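Local coordinates for beta-L-arabinobiosidase (Bacteroides thetaiotaomicron, PDB 5MQR), which probably hydrolyses arabinofuranoside linkages in plant pectin, with an exo-alpha-sialidase activity that can be assigned only tentatively, at residues A[757-762]-A[833-838]; A[730-735]-A[772-777]; A[266-271]-A[276-281]. All blocks are in the same frame, centred on the assembly; numbering follows the deposited sequence.

Interaction 1: A[757-762]-A[833-838]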
# COMPACT_ATOMS: atom_id res chain seq x y z
N ALA A 757 18.91 -26.17 -13.43
CA ALA A 757 17.59 -26.01 -12.82
C ALA A 757 17.58 -26.21 -11.30
O ALA A 757 16.90 -25.49 -10.60
CB ALA A 757 16.56 -26.92 -13.49
N VAL A 758 18.34 -27.18 -10.79
CA VAL A 758 18.45 -27.38 -9.34
C VAL A 758 19.15 -26.19 -8.65
O VAL A 758 18.69 -25.76 -7.59
CB VAL A 758 19.13 -28.72 -8.99
CG1 VAL A 758 19.56 -28.77 -7.52
CG2 VAL A 758 18.18 -29.85 -9.29
N LEU A 759 20.22 -25.66 -9.24
CA LEU A 759 20.79 -24.43 -8.72
C LEU A 759 19.77 -23.25 -8.80
O LEU A 759 19.65 -22.48 -7.83
CB LEU A 759 22.11 -24.10 -9.42
CG LEU A 759 22.83 -22.84 -8.92
CD1 LEU A 759 23.19 -22.98 -7.45
CD2 LEU A 759 24.06 -22.55 -9.77
N ALA A 760 19.01 -23.15 -9.90
CA ALA A 760 17.97 -22.10 -10.02
C ALA A 760 16.93 -22.20 -8.89
O ALA A 760 16.44 -21.18 -8.40
CB ALA A 760 17.27 -22.20 -11.37
N ARG A 761 16.59 -23.43 -8.49
CA ARG A 761 15.68 -23.63 -7.38
C ARG A 761 16.28 -23.09 -6.11
O ARG A 761 15.62 -22.36 -5.40
CB ARG A 761 15.31 -25.09 -7.17
CG ARG A 761 14.09 -25.24 -6.29
CD ARG A 761 14.07 -26.52 -5.52
NE ARG A 761 12.97 -26.51 -4.56
CZ ARG A 761 12.63 -27.53 -3.78
NH1 ARG A 761 13.29 -28.67 -3.83
NH2 ARG A 761 11.61 -27.39 -2.95
N TYR A 762 17.53 -23.46 -5.84
CA TYR A 762 18.26 -22.95 -4.68
C TYR A 762 18.32 -21.42 -4.62
O TYR A 762 18.14 -20.84 -3.56
CB TYR A 762 19.67 -23.57 -4.58
CG TYR A 762 20.52 -22.91 -3.54
CD1 TYR A 762 20.28 -23.11 -2.19
CD2 TYR A 762 21.55 -22.02 -3.91
CE1 TYR A 762 21.04 -22.46 -1.21
CE2 TYR A 762 22.32 -21.37 -2.95
CZ TYR A 762 22.05 -21.60 -1.60
OH TYR A 762 22.81 -20.99 -0.65
N LEU A 833 27.23 -26.76 -11.53
CA LEU A 833 27.95 -27.69 -10.68
C LEU A 833 29.23 -27.08 -10.12
O LEU A 833 29.60 -27.40 -9.02
CB LEU A 833 28.23 -29.02 -11.41
CG LEU A 833 27.05 -29.99 -11.41
CD1 LEU A 833 27.18 -31.02 -12.52
CD2 LEU A 833 26.92 -30.71 -10.08
N SER A 834 29.89 -26.19 -10.87
CA SER A 834 31.05 -25.46 -10.35
C SER A 834 30.67 -24.62 -9.14
O SER A 834 31.31 -24.70 -8.09
CB SER A 834 31.66 -24.56 -11.42
OG SER A 834 32.85 -23.96 -10.93
N ILE A 835 29.62 -23.81 -9.31
CA ILE A 835 29.05 -23.03 -8.21
C ILE A 835 28.67 -23.93 -7.02
O ILE A 835 28.99 -23.60 -5.90
CB ILE A 835 27.88 -22.14 -8.68
CG1 ILE A 835 28.41 -20.99 -9.54
CG2 ILE A 835 27.08 -21.59 -7.49
CD1 ILE A 835 27.37 -20.33 -10.42
N MSE A 836 28.06 -25.08 -7.27
CA MSE A 836 27.73 -26.01 -6.17
C MSE A 836 28.95 -26.57 -5.48
O MSE A 836 28.88 -26.92 -4.31
CB MSE A 836 26.81 -27.17 -6.62
CG MSE A 836 25.44 -26.59 -6.96
SE MSE A 836 24.17 -27.99 -7.53
CE MSE A 836 24.15 -27.68 -9.47
N GLY A 837 30.06 -26.70 -6.21
CA GLY A 837 31.34 -27.05 -5.62
C GLY A 837 31.82 -26.01 -4.61
O GLY A 837 32.21 -26.37 -3.51
N ILE A 838 31.74 -24.74 -4.97
CA ILE A 838 32.13 -23.65 -4.07
C ILE A 838 31.24 -23.63 -2.82
O ILE A 838 31.75 -23.49 -1.71
CB ILE A 838 32.09 -22.27 -4.75
CG1 ILE A 838 33.11 -22.21 -5.89
CG2 ILE A 838 32.35 -21.15 -3.74
CD1 ILE A 838 32.76 -21.16 -6.94
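Leu-759 meets Ile-835 and Met-836 between two helices, 754-765 and 820-839, of the helical domain of this six-hairpin glycosidase. The Leu-759 and Met-836 CA atoms are 7.6 Å apart, the nearest pair of the two segments, and both segments keep i to i+4 backbone bonding, as in Arg-761 N to Ala-757 O. The 191 Å² buried between them is shared very unevenly, with 82 Å² on Leu-759, 55 Å² on Met-836 and 33 Å² on Ile-835.

Leu-759 reaches across with its CG opposite the backbone N (chi1 -178°), and its forked end lies against Ile-835. The CD2 branch does most of the touching. It sits 3.9 Å from Ile-835 CG2, and it is also 4.0 Å from Ile-835 CB and 4.0 Å from Ile-835 CD1, so that one methyl rests against three carbons of the isoleucine. CD1 of Leu-759 adds a second approach to Ile-835 CG2 at 4.1 Å. The two side chains cross at about a right angle, which sets the leucine fork across the isoleucine rather than alongside it.

Met-836, a selenomethionine, arrives differently. Its CB does not point straight at helix 754-765, and the extended chain has to bend at its last torsion (chi3 -104°) before the terminal methyl faces Leu-759. The distances, all near van der Waals contact, and the lack of any polar bond across the pair mark this as purely apolar packing.

Leu-1036, from a loop, touches both Leu-759 and Ile-835, while Met-771 and Leu-778 of helix 768-788 pack on Met-836. The leucine is thus gripped at two levels: its fork by Ile-835, and its CB by the CE methyl of Met-836, 4.1 Å away.

Interaction 2: A[730-735]-A[772-777]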
# COMPACT_ATOMS: atom_id res chain seq x y z
N GLN A 730 10.09 -33.73 -3.52
CA GLN A 730 9.73 -35.09 -3.89
C GLN A 730 9.81 -35.35 -5.39
O GLN A 730 10.33 -36.39 -5.81
CB GLN A 730 8.34 -35.45 -3.33
CG GLN A 730 8.37 -35.62 -1.81
CD GLN A 730 7.05 -36.03 -1.19
OE1 GLN A 730 6.28 -36.84 -1.76
NE2 GLN A 730 6.76 -35.48 -0.02
N ILE A 731 9.31 -34.40 -6.19
CA ILE A 731 9.37 -34.47 -7.65
C ILE A 731 10.79 -34.71 -8.15
O ILE A 731 11.00 -35.57 -8.99
CB ILE A 731 8.79 -33.21 -8.32
CG1 ILE A 731 7.26 -33.21 -8.22
CG2 ILE A 731 9.18 -33.11 -9.79
CD1 ILE A 731 6.66 -31.81 -8.29
N ILE A 732 11.72 -33.92 -7.64
CA ILE A 732 13.14 -34.08 -7.94
C ILE A 732 13.66 -35.42 -7.39
O ILE A 732 14.28 -36.18 -8.15
CB ILE A 732 13.96 -32.87 -7.41
CG1 ILE A 732 13.62 -31.64 -8.24
CG2 ILE A 732 15.47 -33.14 -7.46
CD1 ILE A 732 14.08 -30.35 -7.62
N HIS A 733 13.42 -35.72 -6.12
CA HIS A 733 13.93 -36.99 -5.57
C HIS A 733 13.36 -38.19 -6.31
O HIS A 733 14.06 -39.16 -6.51
CB HIS A 733 13.71 -37.10 -4.06
CG HIS A 733 14.58 -36.18 -3.25
ND1 HIS A 733 14.33 -35.87 -1.93
CD2 HIS A 733 15.69 -35.47 -3.59
CE1 HIS A 733 15.24 -35.02 -1.49
NE2 HIS A 733 16.08 -34.77 -2.48
N THR A 734 12.12 -38.10 -6.78
CA THR A 734 11.50 -39.17 -7.56
C THR A 734 12.28 -39.44 -8.86
O THR A 734 12.54 -40.60 -9.19
CB THR A 734 10.04 -38.81 -7.85
OG1 THR A 734 9.28 -38.85 -6.63
CG2 THR A 734 9.43 -39.76 -8.86
N TRP A 735 12.66 -38.38 -9.59
CA TRP A 735 13.48 -38.53 -10.79
C TRP A 735 14.83 -39.17 -10.49
O TRP A 735 15.26 -40.04 -11.25
CB TRP A 735 13.71 -37.19 -11.53
CG TRP A 735 12.62 -36.82 -12.45
CD1 TRP A 735 11.76 -35.78 -12.32
CD2 TRP A 735 12.24 -37.51 -13.65
NE1 TRP A 735 10.88 -35.75 -13.36
CE2 TRP A 735 11.14 -36.82 -14.19
CE3 TRP A 735 12.73 -38.63 -14.32
CZ2 TRP A 735 10.52 -37.21 -15.38
CZ3 TRP A 735 12.11 -39.02 -15.49
CH2 TRP A 735 11.03 -38.30 -16.02
N LEU A 772 22.84 -29.23 -1.47
CA LEU A 772 24.10 -29.95 -1.16
C LEU A 772 23.92 -31.47 -1.27
O LEU A 772 24.79 -32.17 -1.83
CB LEU A 772 24.65 -29.58 0.22
CG LEU A 772 25.14 -28.13 0.43
CD1 LEU A 772 25.48 -27.82 1.89
CD2 LEU A 772 26.34 -27.82 -0.44
N ASP A 773 22.78 -31.96 -0.77
CA ASP A 773 22.45 -33.39 -0.83
C ASP A 773 22.19 -33.94 -2.25
O ASP A 773 22.31 -35.13 -2.46
CB ASP A 773 21.25 -33.68 0.10
CG ASP A 773 20.81 -35.13 0.05
OD1 ASP A 773 21.46 -36.00 0.68
OD2 ASP A 773 19.81 -35.40 -0.65
N MSE A 774 21.84 -33.07 -3.20
CA MSE A 774 21.59 -33.45 -4.62
C MSE A 774 22.82 -33.40 -5.52
O MSE A 774 22.76 -33.84 -6.66
CB MSE A 774 20.51 -32.52 -5.23
CG MSE A 774 19.09 -33.05 -5.02
SE MSE A 774 18.79 -34.78 -5.91
CE MSE A 774 19.09 -34.21 -7.78
N THR A 775 23.93 -32.88 -4.99
CA THR A 775 25.16 -32.63 -5.76
C THR A 775 25.72 -33.91 -6.43
O THR A 775 25.97 -33.90 -7.64
CB THR A 775 26.18 -31.87 -4.85
OG1 THR A 775 25.84 -30.47 -4.86
CG2 THR A 775 27.58 -32.02 -5.26
N LYS A 776 25.89 -35.00 -5.68
CA LYS A 776 26.40 -36.24 -6.25
C LYS A 776 25.51 -36.79 -7.36
O LYS A 776 26.02 -37.20 -8.39
CB LYS A 776 26.58 -37.32 -5.17
CG LYS A 776 27.72 -37.01 -4.22
CD LYS A 776 28.02 -38.20 -3.30
CE LYS A 776 28.69 -37.75 -2.00
NZ LYS A 776 29.64 -38.80 -1.53
N ASP A 777 24.20 -36.74 -7.14
CA ASP A 777 23.22 -37.20 -8.12
C ASP A 777 23.35 -36.44 -9.43
O ASP A 777 23.23 -37.04 -10.51
CB ASP A 777 21.78 -37.02 -7.63
CG ASP A 777 21.51 -37.71 -6.32
OD1 ASP A 777 22.00 -37.18 -5.27
OD2 ASP A 777 20.80 -38.74 -6.32
O HOH W 1 18.34 -33.48 -1.67
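Met-774, a selenomethionine, touches both Ile-732 and His-733 where helices 726-737 and 768-788 of the six-hairpin glycosidase domain run side by side. Their local axes differ by 26° in direction and approach to 11.8 Å, a separation spanned here mainly by the long side chain of Met-774.

Met-774 does this by folding up: the bend at chi2 (-63°) brings SE to the neighbouring helix, and the second bend, at chi3, places CE against Ile-732. CE lies 3.8 Å from Ile-732 CG2, the branch set opposite the isoleucine's backbone N. SE approaches the imidazole of His-733 at its edge, near the ring plane, and is 3.9 Å from CD2. Placed 83° off the normal, it makes a selenium version of an edge-on Met-aromatic contact.

The other in-plane neighbour of that ring is a water, 2.7 Å from His-733 NE2. Asp-773 and the histidine are therefore linked indirectly; NE2 and Asp-773 OD2 themselves stand 4.2 Å apart. The carboxylate's stronger partner is Arg-737, which forms a salt bridge to OD2 and another to Asp-777 OD1. Across the bridge, the water donates a hydrogen to Asp-773 OD2 at 2.6 Å.

Interaction 3: A[266-271]-A[276-281]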
# COMPACT_ATOMS: atom_id res chain seq x y z
N ASN A 266 -12.08 27.46 1.06
CA ASN A 266 -10.69 27.01 1.00
C ASN A 266 -10.46 26.46 -0.38
O ASN A 266 -11.41 26.15 -1.09
CB ASN A 266 -10.33 25.99 2.09
CG ASN A 266 -11.22 24.76 2.10
OD1 ASN A 266 -10.74 23.64 1.88
ND2 ASN A 266 -12.50 24.95 2.39
N CYS A 267 -9.19 26.38 -0.78
CA CYS A 267 -8.84 25.98 -2.12
C CYS A 267 -7.52 25.28 -2.19
O CYS A 267 -6.71 25.34 -1.25
CB CYS A 267 -8.79 27.22 -3.04
SG CYS A 267 -7.46 28.41 -2.72
N TYR A 268 -7.30 24.64 -3.32
CA TYR A 268 -6.01 24.04 -3.61
C TYR A 268 -5.76 24.00 -5.10
O TYR A 268 -6.69 24.16 -5.88
CB TYR A 268 -5.89 22.65 -3.01
CG TYR A 268 -6.95 21.64 -3.38
CD1 TYR A 268 -6.94 20.99 -4.62
CD2 TYR A 268 -7.92 21.26 -2.47
CE1 TYR A 268 -7.90 20.03 -4.94
CE2 TYR A 268 -8.88 20.30 -2.76
CZ TYR A 268 -8.87 19.67 -3.99
OH TYR A 268 -9.80 18.70 -4.26
N THR A 269 -4.51 23.77 -5.46
CA THR A 269 -4.05 23.81 -6.84
C THR A 269 -4.02 22.38 -7.40
O THR A 269 -3.39 21.50 -6.84
CB THR A 269 -2.67 24.47 -6.95
OG1 THR A 269 -2.75 25.82 -6.44
CG2 THR A 269 -2.20 24.52 -8.41
N LEU A 270 -4.74 22.18 -8.49
CA LEU A 270 -4.82 20.88 -9.17
C LEU A 270 -3.52 20.60 -9.95
O LEU A 270 -2.72 21.50 -10.14
CB LEU A 270 -6.02 20.88 -10.13
CG LEU A 270 -7.41 21.04 -9.53
CD1 LEU A 270 -8.43 21.22 -10.65
CD2 LEU A 270 -7.75 19.83 -8.67
N PRO A 271 -3.30 19.36 -10.41
CA PRO A 271 -2.04 19.11 -11.13
C PRO A 271 -1.83 19.94 -12.39
O PRO A 271 -0.68 20.21 -12.72
CB PRO A 271 -2.11 17.61 -11.46
CG PRO A 271 -2.99 17.06 -10.39
CD PRO A 271 -4.03 18.11 -10.14
N ALA A 276 -9.16 24.54 -7.38
CA ALA A 276 -10.43 23.98 -6.95
C ALA A 276 -10.79 24.57 -5.59
O ALA A 276 -9.94 24.63 -4.73
CB ALA A 276 -10.35 22.47 -6.84
N SER A 277 -12.06 24.98 -5.43
CA SER A 277 -12.56 25.55 -4.18
C SER A 277 -13.59 24.67 -3.50
O SER A 277 -14.29 23.88 -4.15
CB SER A 277 -13.18 26.93 -4.44
OG SER A 277 -14.32 26.85 -5.29
N LEU A 278 -13.68 24.86 -2.19
CA LEU A 278 -14.67 24.22 -1.34
C LEU A 278 -15.20 25.27 -0.35
O LEU A 278 -14.48 26.18 0.08
CB LEU A 278 -14.08 23.04 -0.56
CG LEU A 278 -13.74 21.81 -1.40
CD1 LEU A 278 -12.76 20.88 -0.71
CD2 LEU A 278 -14.99 21.04 -1.80
N TRP A 279 -16.48 25.11 -0.03
CA TRP A 279 -17.14 25.89 0.96
C TRP A 279 -17.98 24.94 1.81
O TRP A 279 -18.06 23.74 1.51
CB TRP A 279 -18.07 26.88 0.27
CG TRP A 279 -17.46 27.99 -0.56
CD1 TRP A 279 -17.06 29.24 -0.10
CD2 TRP A 279 -17.31 28.03 -1.98
NE1 TRP A 279 -16.63 30.01 -1.15
CE2 TRP A 279 -16.79 29.30 -2.32
CE3 TRP A 279 -17.55 27.10 -3.00
CZ2 TRP A 279 -16.50 29.67 -3.64
CZ3 TRP A 279 -17.27 27.46 -4.33
CH2 TRP A 279 -16.75 28.74 -4.63
N LYS A 280 -18.64 25.46 2.83
CA LYS A 280 -19.64 24.69 3.59
C LYS A 280 -20.69 24.01 2.70
O LYS A 280 -21.08 24.54 1.63
CB LYS A 280 -20.37 25.60 4.56
CG LYS A 280 -19.58 25.95 5.81
CD LYS A 280 -20.52 26.49 6.88
CE LYS A 280 -19.74 26.87 8.13
NZ LYS A 280 -20.70 27.08 9.24
N HIS A 281 -21.14 22.83 3.15
CA HIS A 281 -22.03 21.93 2.38
C HIS A 281 -21.33 21.31 1.18
O HIS A 281 -21.96 20.76 0.28
CB HIS A 281 -23.34 22.62 1.94
CG HIS A 281 -24.09 23.23 3.08
ND1 HIS A 281 -24.87 22.48 3.94
CD2 HIS A 281 -24.19 24.51 3.51
CE1 HIS A 281 -25.41 23.27 4.85
NE2 HIS A 281 -25.01 24.51 4.61
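Asn-266 and Leu-278 pair at one end of a beta hairpin, strands 266-269 and 275-278, in a four-stranded antiparallel sheet consistent with a propeller blade of the BNR type. The short strand axes run 159° apart, close to antiparallel.

Backbone bonding defines the register. In the Asn-266/Leu-278 hydrogen-bonded pair, Asn-266 N reaches Leu-278 O at 2.9 Å, and Leu-278 N reaches Asn-266 O at 2.8 Å. Two residues on, Tyr-268 N to Ala-276 O (3.0 Å) and Ala-276 N to Tyr-268 O (2.9 Å) close a second such pair. Between them lies the non-hydrogen-bonded pair Cys-267/Ser-277, where CA-H groups point at carbonyls: Cys-267 CA is 3.1 Å from Ala-276 O, and Ser-277 CA 3.4 Å from Asn-266 O.

Apolar contacts gather on the sheet face of Asn-266, Tyr-268, Ala-276 and Leu-278. With chi1 at 56°, between backbone N and carbonyl carbon, the Tyr-268 ring lies over its strand partner, and Ala-276 CB meets one ring face, 3.9 Å from CE1. Leu-270 CD2 closes on the same methyl.

Polar side-chain bonds lead outward. Asn-266 ND2 passes 3.9 Å from Leu-278 CB, but the amide's hydrogen bonds go elsewhere: OD1 to Gly-313 N, ND2 to Ile-311 O and Ala-264 O. An alanine here would remove the amide and would probably leave Gly-313 N and Ile-311 O without these mates, weakening the tie to strand 311-315. Tyr-268 OH is likewise held by Gly-342 O and Tyr-345 OH.

Strand 266-269 is an edge strand of its sheet, with 299-300 at the other edge. On the far side of 275-278, strand 283-287 continues the sheet and sends Ile-286 against Leu-270 and Ala-276, while Thr-323 of strand 321-325, in the next sheet, packs on Leu-278.

Interactions 1 and 2 lie in the same helical domain, centres 12 Å apart, but share no helix: the first joins 754-765 and 820-839, the second 726-737 and 768-788. Helix 768-788 also packs on Met-836, and the two contacts touch, with Met-836 CB 3.9 Å from Thr-775 OG1. Interaction 1 is buried and wholly apolar; interaction 2 is partly buried, adding a water bridge from histidine to carboxylate at its more open edge. Interaction 3 lies on the opposite side of the chain's centre, its nearest atoms about 43 Å from interaction 1. It too is buried, yet strands are joined there mainly by backbone hydrogen bonds, whereas the helix pairs depend on side chains.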